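P-granule scaffold (Caenorhabditis japonica, PDB 5W4A) probably scaffolds germ-line P granules, in which assembly together with localized regulators is needed for mRNA repression. Local coordinates at residues T16-P20 against T76-T80; F92-N96 against H106-A112; R194-L198 against I211-G215. All coordinates share one frame; numbering follows the deposited sequence.

Interaction 1 of 3, residues T16-P20 against T76-T80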
ATOM      1  N   THR C  16       8.975  14.513   1.169  1.00 13.63           N
ATOM      2  CA  THR C  16       9.795  13.637   2.005  1.00 16.18           C
ATOM      3  C   THR C  16       9.238  13.535   3.422  1.00 15.44           C
ATOM      4  O   THR C  16       8.688  14.484   3.965  1.00 15.85           O
ATOM      5  CB  THR C  16      11.260  14.126   2.016  1.00 14.53           C
ATOM      6  OG1 THR C  16      12.064  13.221   2.791  1.00 16.43           O
ATOM      7  CG2 THR C  16      11.417  15.503   2.576  1.00 15.54           C
ATOM      8  N   TYR C  17       9.344  12.331   4.007  1.00 15.15           N
ATOM      9  CA  TYR C  17       9.188  12.145   5.450  1.00 14.65           C
ATOM     10  C   TYR C  17      10.552  11.964   6.115  1.00 14.39           C
ATOM     11  O   TYR C  17      10.880  12.661   7.084  1.00 15.41           O
ATOM     12  CB  TYR C  17       8.274  10.935   5.786  1.00 15.11           C
ATOM     13  CG  TYR C  17       8.306  10.708   7.252  1.00 14.49           C
ATOM     14  CD1 TYR C  17       7.701  11.611   8.127  1.00 16.62           C
ATOM     15  CD2 TYR C  17       9.047   9.661   7.788  1.00 15.85           C
ATOM     16  CE1 TYR C  17       7.837  11.496   9.487  1.00 18.30           C
ATOM     17  CE2 TYR C  17       9.175   9.522   9.146  1.00 18.44           C
ATOM     18  CZ  TYR C  17       8.567  10.440   9.993  1.00 18.68           C
ATOM     19  OH  TYR C  17       8.675  10.333  11.349  1.00 20.39           O
ATOM     20  N   PHE C  18      11.369  11.052   5.579  1.00 15.63           N
ATOM     21  CA  PHE C  18      12.571  10.585   6.277  1.00 15.80           C
ATOM     22  C   PHE C  18      13.780  11.500   6.087  1.00 19.15           C
ATOM     23  O   PHE C  18      14.724  11.424   6.875  1.00 17.00           O
ATOM     24  CB  PHE C  18      12.943   9.178   5.793  1.00 14.80           C
ATOM     25  CG  PHE C  18      12.009   8.091   6.265  1.00 16.70           C
ATOM     26  CD1 PHE C  18      10.982   7.627   5.451  1.00 16.25           C
ATOM     27  CD2 PHE C  18      12.170   7.519   7.533  1.00 18.59           C
ATOM     28  CE1 PHE C  18      10.130   6.630   5.891  1.00 15.73           C
ATOM     29  CE2 PHE C  18      11.323   6.515   7.966  1.00 19.90           C
ATOM     30  CZ  PHE C  18      10.292   6.082   7.158  1.00 18.46           C
ATOM     31  N   PHE C  19      13.785  12.358   5.057  1.00 15.69           N
ATOM     32  CA  PHE C  19      14.985  13.116   4.669  1.00 16.51           C
ATOM     33  C   PHE C  19      14.714  14.609   4.417  1.00 17.32           C
ATOM     34  O   PHE C  19      15.172  15.170   3.420  1.00 17.33           O
ATOM     35  CB  PHE C  19      15.599  12.480   3.422  1.00 18.33           C
ATOM     36  CG  PHE C  19      16.030  11.040   3.620  1.00 19.12           C
ATOM     37  CD1 PHE C  19      17.137  10.752   4.373  1.00 18.95           C
ATOM     38  CD2 PHE C  19      15.286   9.993   3.072  1.00 19.91           C
ATOM     39  CE1 PHE C  19      17.545   9.414   4.569  1.00 19.56           C
ATOM     40  CE2 PHE C  19      15.677   8.672   3.265  1.00 19.29           C
ATOM     41  CZ  PHE C  19      16.813   8.400   4.024  1.00 19.27           C
ATOM     42  N   PRO C  20      14.018  15.293   5.315  1.00 15.73           N
ATOM     43  CA  PRO C  20      13.750  16.727   5.033  1.00 16.94           C
ATOM     44  C   PRO C  20      14.985  17.610   4.902  1.00 18.92           C
ATOM     45  O   PRO C  20      14.996  18.490   4.027  1.00 18.75           O
ATOM     46  CB  PRO C  20      12.887  17.157   6.222  1.00 17.88           C
ATOM     47  CG  PRO C  20      13.158  16.169   7.291  1.00 21.60           C
ATOM     48  CD  PRO C  20      13.393  14.882   6.591  1.00 16.19           C
ATOM     49  N   THR C  76      11.908  12.300  14.018  1.00 19.53           N
ATOM     50  CA  THR C  76      11.795  11.922  12.618  1.00 19.18           C
ATOM     51  C   THR C  76      13.086  11.282  12.131  1.00 20.21           C
ATOM     52  O   THR C  76      13.073  10.206  11.516  1.00 18.39           O
ATOM     53  CB  THR C  76      11.429  13.175  11.821  1.00 21.49           C
ATOM     54  OG1 THR C  76      10.111  13.591  12.209  1.00 25.10           O
ATOM     55  CG2 THR C  76      11.467  12.917  10.310  1.00 20.55           C
ATOM     56  N   SER C  77      14.220  11.892  12.464  1.00 19.21           N
ATOM     57  CA  SER C  77      15.494  11.339  12.032  1.00 17.24           C
ATOM     58  C   SER C  77      15.819  10.037  12.746  1.00 18.91           C
ATOM     59  O   SER C  77      16.507   9.192  12.181  1.00 18.82           O
ATOM     60  CB  SER C  77      16.588  12.379  12.235  1.00 19.39           C
ATOM     61  OG  SER C  77      16.501  13.346  11.203  1.00 20.56           O
HETATM   62  N   MSE C  78      15.296   9.829  13.946  1.00 18.16           N
HETATM   63  CA  MSE C  78      15.429   8.526  14.605  1.00 21.59           C
HETATM   64  C   MSE C  78      14.664   7.419  13.865  1.00 18.35           C
HETATM   65  O   MSE C  78      15.116   6.265  13.827  1.00 18.93           O
HETATM   66  CB  MSE C  78      14.961   8.616  16.035  1.00 18.60           C
HETATM   67  CG  MSE C  78      15.984   9.373  16.875  1.00 20.65           C
HETATM   68 SE   MSE C  78      15.370   9.746  18.672  1.00 21.77          SE
HETATM   69  CE  MSE C  78      15.434   7.932  19.356  1.00 22.41           C
ATOM     70  N   ASP C  79      13.487   7.738  13.307  1.00 18.23           N
ATOM     71  CA  ASP C  79      12.827   6.818  12.382  1.00 17.17           C
ATOM     72  C   ASP C  79      13.778   6.438  11.256  1.00 17.68           C
ATOM     73  O   ASP C  79      13.900   5.264  10.904  1.00 17.90           O
ATOM     74  CB  ASP C  79      11.562   7.421  11.756  1.00 17.67           C
ATOM     75  CG  ASP C  79      10.334   7.387  12.640  1.00 20.49           C
ATOM     76  OD1 ASP C  79      10.311   6.794  13.743  1.00 19.66           O
ATOM     77  OD2 ASP C  79       9.312   7.958  12.195  1.00 21.54           O
ATOM     78  N   THR C  80      14.444   7.427  10.670  1.00 17.21           N
ATOM     79  CA  THR C  80      15.380   7.154   9.578  1.00 20.98           C
ATOM     80  C   THR C  80      16.510   6.243  10.049  1.00 21.29           C
ATOM     81  O   THR C  80      16.878   5.304   9.344  1.00 19.61           O
ATOM     82  CB  THR C  80      15.915   8.466   9.013  1.00 17.16           C
ATOM     83  OG1 THR C  80      14.765   9.295   8.767  1.00 18.83           O
ATOM     84  CG2 THR C  80      16.698   8.236   7.712  1.00 18.19           C
TER
HETATM   85  O   HOH W   1      15.193  13.351   8.874  0.94 23.22           O
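F18 and T80 mark the closest backbone approach, their CA atoms 5.5 Å apart, where the loop leaving strand 14-16 passes beside helix 71-84. That loop carries an ST motif: T16 OG1 accepts from the backbone N of F19, the N-cap residue of helix 20-28, at 3.0 Å. The contact is a buried loop-to-helix junction, with five of its six touching residues buried and its centre about 5 Å from the centre of the chain. T80 uses both branches of its side chain. Its OG1 donates to F18 O at 2.8 Å, lying in the carbonyl plane on a lone pair with a C=O...donor angle of 119°, while its CG2 packs obliquely on F19 CE1 at 3.5 Å. Because CG of Y17 is anti to the backbone N (chi1 173°), the hydroxyl end reaches the helix, and Y17 OH donates to D79 OD2 at 2.6 Å. The hydroxyl meets the anti side of the carboxylate, 34° out of its plane, and R6 forms a salt bridge with the same oxygen. T76 CG2 covers one face of the Y17 ring, 4.2 Å from its centroid in a CH-pi contact. Replacing Y17 by an alanine would probably cost D79 OD2 its hydroxyl donor, leaving it to R6, and open a gap beside T76 CG2. F18 O has a second donor, water 1, which lies 2.8 Å from it and 2.7 Å from S77 OG.

Interaction 2 of 3, residues F92-N96 against H106-A112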
ATOM      1  N   PHE C  92      20.879   5.606  17.345  1.00 27.52           N
ATOM      2  CA  PHE C  92      19.497   5.695  17.797  1.00 25.08           C
ATOM      3  C   PHE C  92      19.414   5.652  19.317  1.00 32.87           C
ATOM      4  O   PHE C  92      18.705   6.447  19.939  1.00 28.31           O
ATOM      5  CB  PHE C  92      18.680   4.572  17.187  1.00 26.02           C
ATOM      6  CG  PHE C  92      17.269   4.494  17.691  1.00 27.76           C
ATOM      7  CD1 PHE C  92      16.973   3.872  18.887  1.00 27.34           C
ATOM      8  CD2 PHE C  92      16.228   5.037  16.952  1.00 23.55           C
ATOM      9  CE1 PHE C  92      15.675   3.783  19.330  1.00 27.56           C
ATOM     10  CE2 PHE C  92      14.932   4.954  17.384  1.00 22.24           C
ATOM     11  CZ  PHE C  92      14.645   4.344  18.580  1.00 25.60           C
ATOM     12  N   LYS C  93      20.120   4.706  19.935  1.00 31.04           N
ATOM     13  CA  LYS C  93      20.046   4.580  21.386  1.00 34.93           C
ATOM     14  C   LYS C  93      20.608   5.814  22.080  1.00 30.82           C
ATOM     15  O   LYS C  93      20.073   6.255  23.104  1.00 30.89           O
ATOM     16  CB  LYS C  93      20.781   3.314  21.815  1.00 31.54           C
ATOM     17  CG  LYS C  93      20.025   2.049  21.437  1.00 34.40           C
ATOM     18  CD  LYS C  93      20.734   0.825  21.982  1.00 56.46           C
ATOM     19  CE  LYS C  93      19.753  -0.274  22.341  1.00 63.13           C
ATOM     20  NZ  LYS C  93      20.405  -1.375  23.118  1.00 66.67           N
ATOM     21  N   LYS C  94      21.688   6.387  21.539  1.00 32.84           N
ATOM     22  CA  LYS C  94      22.237   7.627  22.085  1.00 39.57           C
ATOM     23  C   LYS C  94      21.211   8.749  22.040  1.00 45.03           C
ATOM     24  O   LYS C  94      21.031   9.474  23.025  1.00 33.96           O
ATOM     25  CB  LYS C  94      23.505   8.040  21.324  1.00 45.01           C
ATOM     26  CG  LYS C  94      23.988   9.495  21.589  1.00 53.33           C
ATOM     27  CD  LYS C  94      24.980  10.011  20.531  1.00 67.16           C
ATOM     28  CE  LYS C  94      26.326   9.294  20.605  1.00 65.32           C
ATOM     29  NZ  LYS C  94      27.405  10.054  19.902  1.00 61.99           N
ATOM     30  N   ARG C  95      20.565   8.947  20.880  1.00 31.78           N
ATOM     31  CA  ARG C  95      19.584  10.020  20.761  1.00 32.22           C
ATOM     32  C   ARG C  95      18.409   9.783  21.704  1.00 26.50           C
ATOM     33  O   ARG C  95      17.868  10.731  22.283  1.00 28.38           O
ATOM     34  CB  ARG C  95      19.088  10.134  19.313  1.00 25.74           C
ATOM     35  CG  ARG C  95      20.180  10.487  18.314  1.00 26.73           C
ATOM     36  CD  ARG C  95      20.648  11.910  18.453  1.00 29.28           C
ATOM     37  NE  ARG C  95      21.830  12.109  17.616  1.00 33.34           N
ATOM     38  CZ  ARG C  95      22.324  13.287  17.267  1.00 28.75           C
ATOM     39  NH1 ARG C  95      21.757  14.413  17.669  1.00 30.69           N
ATOM     40  NH2 ARG C  95      23.398  13.335  16.488  1.00 32.34           N
ATOM     41  N   ASN C  96      18.001   8.523  21.861  1.00 27.11           N
ATOM     42  CA  ASN C  96      16.882   8.217  22.744  1.00 23.55           C
ATOM     43  C   ASN C  96      17.244   8.507  24.196  1.00 32.34           C
ATOM     44  O   ASN C  96      16.433   9.054  24.946  1.00 26.90           O
ATOM     45  CB  ASN C  96      16.450   6.773  22.554  1.00 27.62           C
ATOM     46  CG  ASN C  96      14.959   6.586  22.764  1.00 27.47           C
ATOM     47  OD1 ASN C  96      14.161   7.476  22.448  1.00 24.53           O
ATOM     48  ND2 ASN C  96      14.574   5.432  23.269  1.00 35.40           N
ATOM     49  N   HIS C 106      11.330   7.856  21.821  1.00 20.81           N
ATOM     50  CA  HIS C 106      10.836   7.323  20.563  1.00 20.68           C
ATOM     51  C   HIS C 106       9.735   6.301  20.827  1.00 19.68           C
ATOM     52  O   HIS C 106       9.840   5.482  21.758  1.00 21.84           O
ATOM     53  CB  HIS C 106      11.988   6.706  19.786  1.00 19.97           C
ATOM     54  CG  HIS C 106      11.641   6.432  18.363  1.00 19.48           C
ATOM     55  ND1 HIS C 106      11.000   5.279  17.965  1.00 21.43           N
ATOM     56  CD2 HIS C 106      11.823   7.176  17.247  1.00 21.21           C
ATOM     57  CE1 HIS C 106      10.790   5.333  16.662  1.00 21.66           C
ATOM     58  NE2 HIS C 106      11.292   6.467  16.202  1.00 21.61           N
ATOM     59  N   ASP C 107       8.673   6.351  20.015  1.00 19.93           N
ATOM     60  CA  ASP C 107       7.500   5.512  20.255  1.00 17.88           C
ATOM     61  C   ASP C 107       7.758   4.026  19.995  1.00 24.49           C
ATOM     62  O   ASP C 107       6.954   3.192  20.429  1.00 25.96           O
ATOM     63  CB  ASP C 107       6.274   5.972  19.435  1.00 19.05           C
ATOM     64  CG  ASP C 107       6.543   6.079  17.933  1.00 25.58           C
ATOM     65  OD1 ASP C 107       7.652   6.441  17.530  1.00 39.71           O
ATOM     66  OD2 ASP C 107       5.610   5.824  17.180  1.00 29.40           O
ATOM     67  N   LEU C 108       8.839   3.677  19.304  1.00 20.34           N
ATOM     68  CA  LEU C 108       9.188   2.277  19.079  1.00 24.24           C
ATOM     69  C   LEU C 108      10.324   1.821  19.986  1.00 31.03           C
ATOM     70  O   LEU C 108      11.023   0.860  19.656  1.00 31.98           O
ATOM     71  CB  LEU C 108       9.546   2.036  17.613  1.00 21.45           C
ATOM     72  CG  LEU C 108       8.469   2.379  16.576  1.00 23.19           C
ATOM     73  CD1 LEU C 108       8.903   2.039  15.129  1.00 26.20           C
ATOM     74  CD2 LEU C 108       7.143   1.746  16.928  1.00 24.88           C
ATOM     75  N   SER C 109      10.498   2.489  21.122  1.00 24.81           N
ATOM     76  CA  SER C 109      11.542   2.161  22.083  1.00 28.71           C
ATOM     77  C   SER C 109      11.494   0.722  22.581  1.00 45.81           C
ATOM     78  O   SER C 109      12.469   0.280  23.188  1.00 39.79           O
ATOM     79  CB  SER C 109      11.443   3.110  23.286  1.00 37.56           C
ATOM     80  OG  SER C 109      11.991   4.384  22.982  1.00 27.54           O
ATOM     81  N   ILE C 110      10.403  -0.022  22.360  1.00 37.57           N
ATOM     82  CA  ILE C 110      10.395  -1.423  22.790  1.00 39.42           C
ATOM     83  C   ILE C 110      11.426  -2.239  22.019  1.00 48.14           C
ATOM     84  O   ILE C 110      11.960  -3.225  22.543  1.00 54.59           O
ATOM     85  CB  ILE C 110       8.997  -2.058  22.662  1.00 39.60           C
ATOM     86  CG1 ILE C 110       8.512  -2.076  21.210  1.00 35.77           C
ATOM     87  CG2 ILE C 110       8.022  -1.375  23.600  1.00 50.25           C
ATOM     88  CD1 ILE C 110       7.283  -2.941  21.020  1.00 52.15           C
ATOM     89  N   LEU C 111      11.715  -1.864  20.770  1.00 47.86           N
ATOM     90  CA  LEU C 111      12.794  -2.498  20.019  1.00 52.21           C
ATOM     91  C   LEU C 111      14.101  -2.467  20.800  1.00 66.19           C
ATOM     92  O   LEU C 111      14.674  -3.512  21.130  1.00 70.37           O
ATOM     93  CB  LEU C 111      12.987  -1.796  18.676  1.00 50.83           C
ATOM     94  CG  LEU C 111      12.033  -2.157  17.549  1.00 48.86           C
ATOM     95  CD1 LEU C 111      12.292  -1.224  16.370  1.00 43.22           C
ATOM     96  CD2 LEU C 111      12.201  -3.617  17.131  1.00 46.80           C
ATOM     97  N   ALA C 112      14.600  -1.258  21.071  1.00 76.55           N
ATOM     98  CA  ALA C 112      15.807  -1.039  21.861  1.00 82.57           C
ATOM     99  C   ALA C 112      15.663  -1.482  23.317  1.00 78.62           C
ATOM    100  O   ALA C 112      16.640  -1.370  24.065  1.00 87.65           O
ATOM    101  CB  ALA C 112      16.183   0.445  21.808  1.00 69.67           C
TER
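N96 and H106 bring helix 89-100 against the loop that follows it, with their CA atoms 6.5 Å apart. Two hydrogen bonds cross the contact, and both use the amide of N96. The backbone N of H106 donates to N96 OD1 at 2.9 Å, in the carbonyl plane on a lone pair, with an N-H...O angle of 160°. N96 ND2 in turn donates to S109 OG at 2.8 Å, the hydroxyl tilted 18° from the amide plane. Each end of the amide therefore has its own partner, which fixes the rotation of the group; T105 OG1, from the residue just before H106, joins both N96 OD1 and S109 OG. Within the loop, S109 OG donates to H106 O at 2.7 Å, an oxygen that also accepts from the backbone N of S109. H106 ND1 accepts from L108 N at 3.0 Å, and the far nitrogen, NE2, has D79 OD1 as its partner, consistent with a proton on NE2.

The aromatic contact is T-shaped. CG of F92 stands anti to the backbone N (chi1 174°), which carries the ring edge to one face of H106, centroids 5.0 Å apart, and F92 CE2 lies over the centre of the imidazole.

The apolar packing centres on A112: its CB lies 3.7 Å from K93 CE and 4.2 Å from F92 CE1, though A112 is poorly ordered.

A bound imidazole, probably from the crystallisation liquor, lies close to H106. The loop itself makes two overlapping type I beta turns, H106-S109 and L108-L111, held to the preceding helix by the N96 amide and the F92-H106 stack.

Interaction 3 of 3, residues R194-L198 against I211-G215; sequences RDNFL and IIRNG
L198 and I212 give the nearest backbone approach, CA to CA 8.2 Å, and their side chains lie alongside each other, running opposite ways. L198 CD2 meets I212 CG2 at 4.0 Å. I212 is the centre of the contact because its two branches diverge: CG2 is anti to the backbone N, whereas CG1 lies beside that N (chi1 -71°). The CG2 branch serves L198 and also R194, whose CD comes within 4.0 Å of it. The CG1 branch ends in CD1, which meets F197 CE2 obliquely at 3.8 Å, I212 coming across the F197 side chain.

R194 runs out straight through chi2, then bends at chi3 (-67°); it thereby lays its methylenes along I212 while NE bonds to Y173 OH and NH2 forms a salt bridge with E182. R213 stays extended from CG to NE and spreads its guanidinium across L198. L198 CD1 sits under one face, offset toward the rim, and R213 NH2 approaches L198 CB at 3.7 Å. D202, in the loop joining the two helices, forms a salt bridge with R213 NH1. Water 2 lies in the guanidinium plane at its edge, 2.9 Å from R213 NH2, and donates to D195 OD1.

No direct hydrogen bond crosses the contact. It is apolar helix-helix packing bordered by arginines, joining the consecutive helices 187-201 and 206-213 that close the C-terminal end of the domain.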
ATOM      1  N   ARG C 194      12.802   5.806  -9.472  1.00 17.59           N
ATOM      2  CA  ARG C 194      13.633   6.927  -9.921  1.00 20.64           C
ATOM      3  C   ARG C 194      12.857   7.830 -10.865  1.00 21.52           C
ATOM      4  O   ARG C 194      12.860   9.059 -10.720  1.00 20.65           O
ATOM      5  CB  ARG C 194      14.883   6.404 -10.591  1.00 19.59           C
ATOM      6  CG  ARG C 194      15.870   7.495 -11.052  1.00 23.82           C
ATOM      7  CD  ARG C 194      17.052   6.877 -11.797  1.00 29.94           C
ATOM      8  NE  ARG C 194      17.929   6.061 -10.949  1.00 42.75           N
ATOM      9  CZ  ARG C 194      18.085   4.728 -11.021  1.00 50.91           C
ATOM     10  NH1 ARG C 194      17.430   3.987 -11.916  1.00 36.71           N
ATOM     11  NH2 ARG C 194      18.920   4.121 -10.180  1.00 43.34           N
ATOM     12  N   ASP C 195      12.179   7.237 -11.845  1.00 21.43           N
ATOM     13  CA  ASP C 195      11.434   8.035 -12.811  1.00 19.09           C
ATOM     14  C   ASP C 195      10.272   8.784 -12.171  1.00 20.68           C
ATOM     15  O   ASP C 195       9.996   9.922 -12.560  1.00 20.73           O
ATOM     16  CB  ASP C 195      10.960   7.159 -13.966  1.00 22.00           C
ATOM     17  CG  ASP C 195      12.090   6.804 -14.927  1.00 32.36           C
ATOM     18  OD1 ASP C 195      13.169   7.442 -14.863  1.00 35.43           O
ATOM     19  OD2 ASP C 195      11.918   5.867 -15.743  1.00 32.94           O
ATOM     20  N   ASN C 196       9.586   8.186 -11.175  1.00 19.00           N
ATOM     21  CA  ASN C 196       8.556   8.908 -10.426  1.00 18.30           C
ATOM     22  C   ASN C 196       9.131  10.156  -9.753  1.00 18.19           C
ATOM     23  O   ASN C 196       8.533  11.233  -9.795  1.00 19.98           O
ATOM     24  CB  ASN C 196       7.926   8.019  -9.358  1.00 17.37           C
ATOM     25  CG  ASN C 196       7.037   6.945  -9.941  1.00 18.70           C
ATOM     26  OD1 ASN C 196       6.718   6.919 -11.150  1.00 21.28           O
ATOM     27  ND2 ASN C 196       6.626   6.025  -9.064  1.00 18.20           N
ATOM     28  N   PHE C 197      10.293  10.013  -9.122  1.00 20.48           N
ATOM     29  CA  PHE C 197      10.942  11.161  -8.495  1.00 19.37           C
ATOM     30  C   PHE C 197      11.378  12.186  -9.543  1.00 20.69           C
ATOM     31  O   PHE C 197      11.098  13.391  -9.388  1.00 22.46           O
ATOM     32  CB  PHE C 197      12.134  10.693  -7.661  1.00 18.49           C
ATOM     33  CG  PHE C 197      12.909  11.821  -7.050  1.00 16.99           C
ATOM     34  CD1 PHE C 197      12.250  12.856  -6.414  1.00 19.39           C
ATOM     35  CD2 PHE C 197      14.281  11.819  -7.071  1.00 20.58           C
ATOM     36  CE1 PHE C 197      12.960  13.939  -5.850  1.00 18.41           C
ATOM     37  CE2 PHE C 197      14.994  12.890  -6.478  1.00 21.46           C
ATOM     38  CZ  PHE C 197      14.315  13.921  -5.870  1.00 19.39           C
ATOM     39  N   LEU C 198      12.038  11.726 -10.615  1.00 20.07           N
ATOM     40  CA  LEU C 198      12.451  12.638 -11.693  1.00 21.13           C
ATOM     41  C   LEU C 198      11.252  13.397 -12.283  1.00 24.90           C
ATOM     42  O   LEU C 198      11.380  14.575 -12.676  1.00 23.91           O
ATOM     43  CB  LEU C 198      13.206  11.864 -12.784  1.00 20.61           C
ATOM     44  CG  LEU C 198      14.596  11.331 -12.443  1.00 21.81           C
ATOM     45  CD1 LEU C 198      15.145  10.325 -13.424  1.00 28.26           C
ATOM     46  CD2 LEU C 198      15.583  12.535 -12.359  1.00 33.16           C
ATOM     47  N   ILE C 211      21.649  15.652 -13.086  1.00 30.82           N
ATOM     48  CA  ILE C 211      22.724  14.929 -12.408  1.00 38.87           C
ATOM     49  C   ILE C 211      22.325  13.470 -12.182  1.00 39.06           C
ATOM     50  O   ILE C 211      23.111  12.547 -12.419  1.00 39.57           O
ATOM     51  CB  ILE C 211      23.096  15.624 -11.077  1.00 36.52           C
ATOM     52  CG1 ILE C 211      23.423  17.105 -11.272  1.00 50.07           C
ATOM     53  CG2 ILE C 211      24.314  14.962 -10.489  1.00 44.16           C
ATOM     54  CD1 ILE C 211      23.421  17.892  -9.966  1.00 52.10           C
ATOM     55  N   ILE C 212      21.097  13.235 -11.728  1.00 25.90           N
ATOM     56  CA  ILE C 212      20.654  11.868 -11.480  1.00 26.58           C
ATOM     57  C   ILE C 212      20.660  11.052 -12.769  1.00 37.54           C
ATOM     58  O   ILE C 212      21.035   9.874 -12.772  1.00 36.99           O
ATOM     59  CB  ILE C 212      19.261  11.875 -10.835  1.00 26.32           C
ATOM     60  CG1 ILE C 212      19.365  12.393  -9.386  1.00 23.77           C
ATOM     61  CG2 ILE C 212      18.627  10.472 -10.899  1.00 26.87           C
ATOM     62  CD1 ILE C 212      18.046  12.672  -8.754  1.00 27.16           C
ATOM     63  N   ARG C 213      20.200  11.649 -13.872  1.00 34.04           N
ATOM     64  CA  ARG C 213      20.161  10.927 -15.145  1.00 39.52           C
ATOM     65  C   ARG C 213      21.559  10.679 -15.687  1.00 44.87           C
ATOM     66  O   ARG C 213      21.851   9.590 -16.194  1.00 57.23           O
ATOM     67  CB  ARG C 213      19.358  11.716 -16.180  1.00 39.03           C
ATOM     68  CG  ARG C 213      17.886  11.699 -15.952  1.00 32.07           C
ATOM     69  CD  ARG C 213      17.120  12.102 -17.203  1.00 33.18           C
ATOM     70  NE  ARG C 213      15.688  11.925 -17.000  1.00 30.40           N
ATOM     71  CZ  ARG C 213      14.858  12.877 -16.594  1.00 26.18           C
ATOM     72  NH1 ARG C 213      15.299  14.116 -16.354  1.00 25.93           N
ATOM     73  NH2 ARG C 213      13.578  12.591 -16.426  1.00 32.28           N
ATOM     74  N   ASN C 214      22.432  11.681 -15.587  1.00 48.15           N
ATOM     75  CA  ASN C 214      23.651  11.725 -16.386  1.00 55.87           C
ATOM     76  C   ASN C 214      24.891  11.732 -15.502  1.00 66.81           C
ATOM     77  O   ASN C 214      25.558  10.699 -15.397  1.00 72.75           O
ATOM     78  CB  ASN C 214      23.580  12.946 -17.313  1.00 57.50           C
ATOM     79  CG  ASN C 214      22.286  12.981 -18.156  1.00 54.85           C
ATOM     80  OD1 ASN C 214      21.830  11.957 -18.669  1.00 57.30           O
ATOM     81  ND2 ASN C 214      21.696  14.165 -18.290  1.00 57.00           N
ATOM     82  N   GLY C 215      25.227  12.849 -14.852  1.00 66.60           N
ATOM     83  CA  GLY C 215      26.408  12.910 -14.004  1.00 58.89           C
ATOM     84  C   GLY C 215      26.707  14.271 -13.396  1.00 64.46           C
ATOM     85  O   GLY C 215      26.140  15.294 -13.785  1.00 65.49           O
TER
HETATM   86  O   HOH W   2      12.934   9.807 -16.538  1.00 44.30           O

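Along the chain the three contacts come in series. Interactions 1 and 2 are neighbours, with centres 14 Å apart: helix 71-84 carries a segment of interaction 1 and the next helix, 89-100, a segment of interaction 2. They touch directly, through a probable hydrogen bond of 2.7 Å between D79 OD1 and H106 NE2 and through the selenomethionine M78, whose CE packs 3.4 Å from N96 OD1. Interaction 3 stands apart, its centre 21 Å from that of interaction 1 and 34 Å from that of interaction 2, across the chain's centre from the latter. The central loop and the 71-84/89-100 pair thus form one continuous contact region, while helices 187-201 and 206-213 pack separately on the far side.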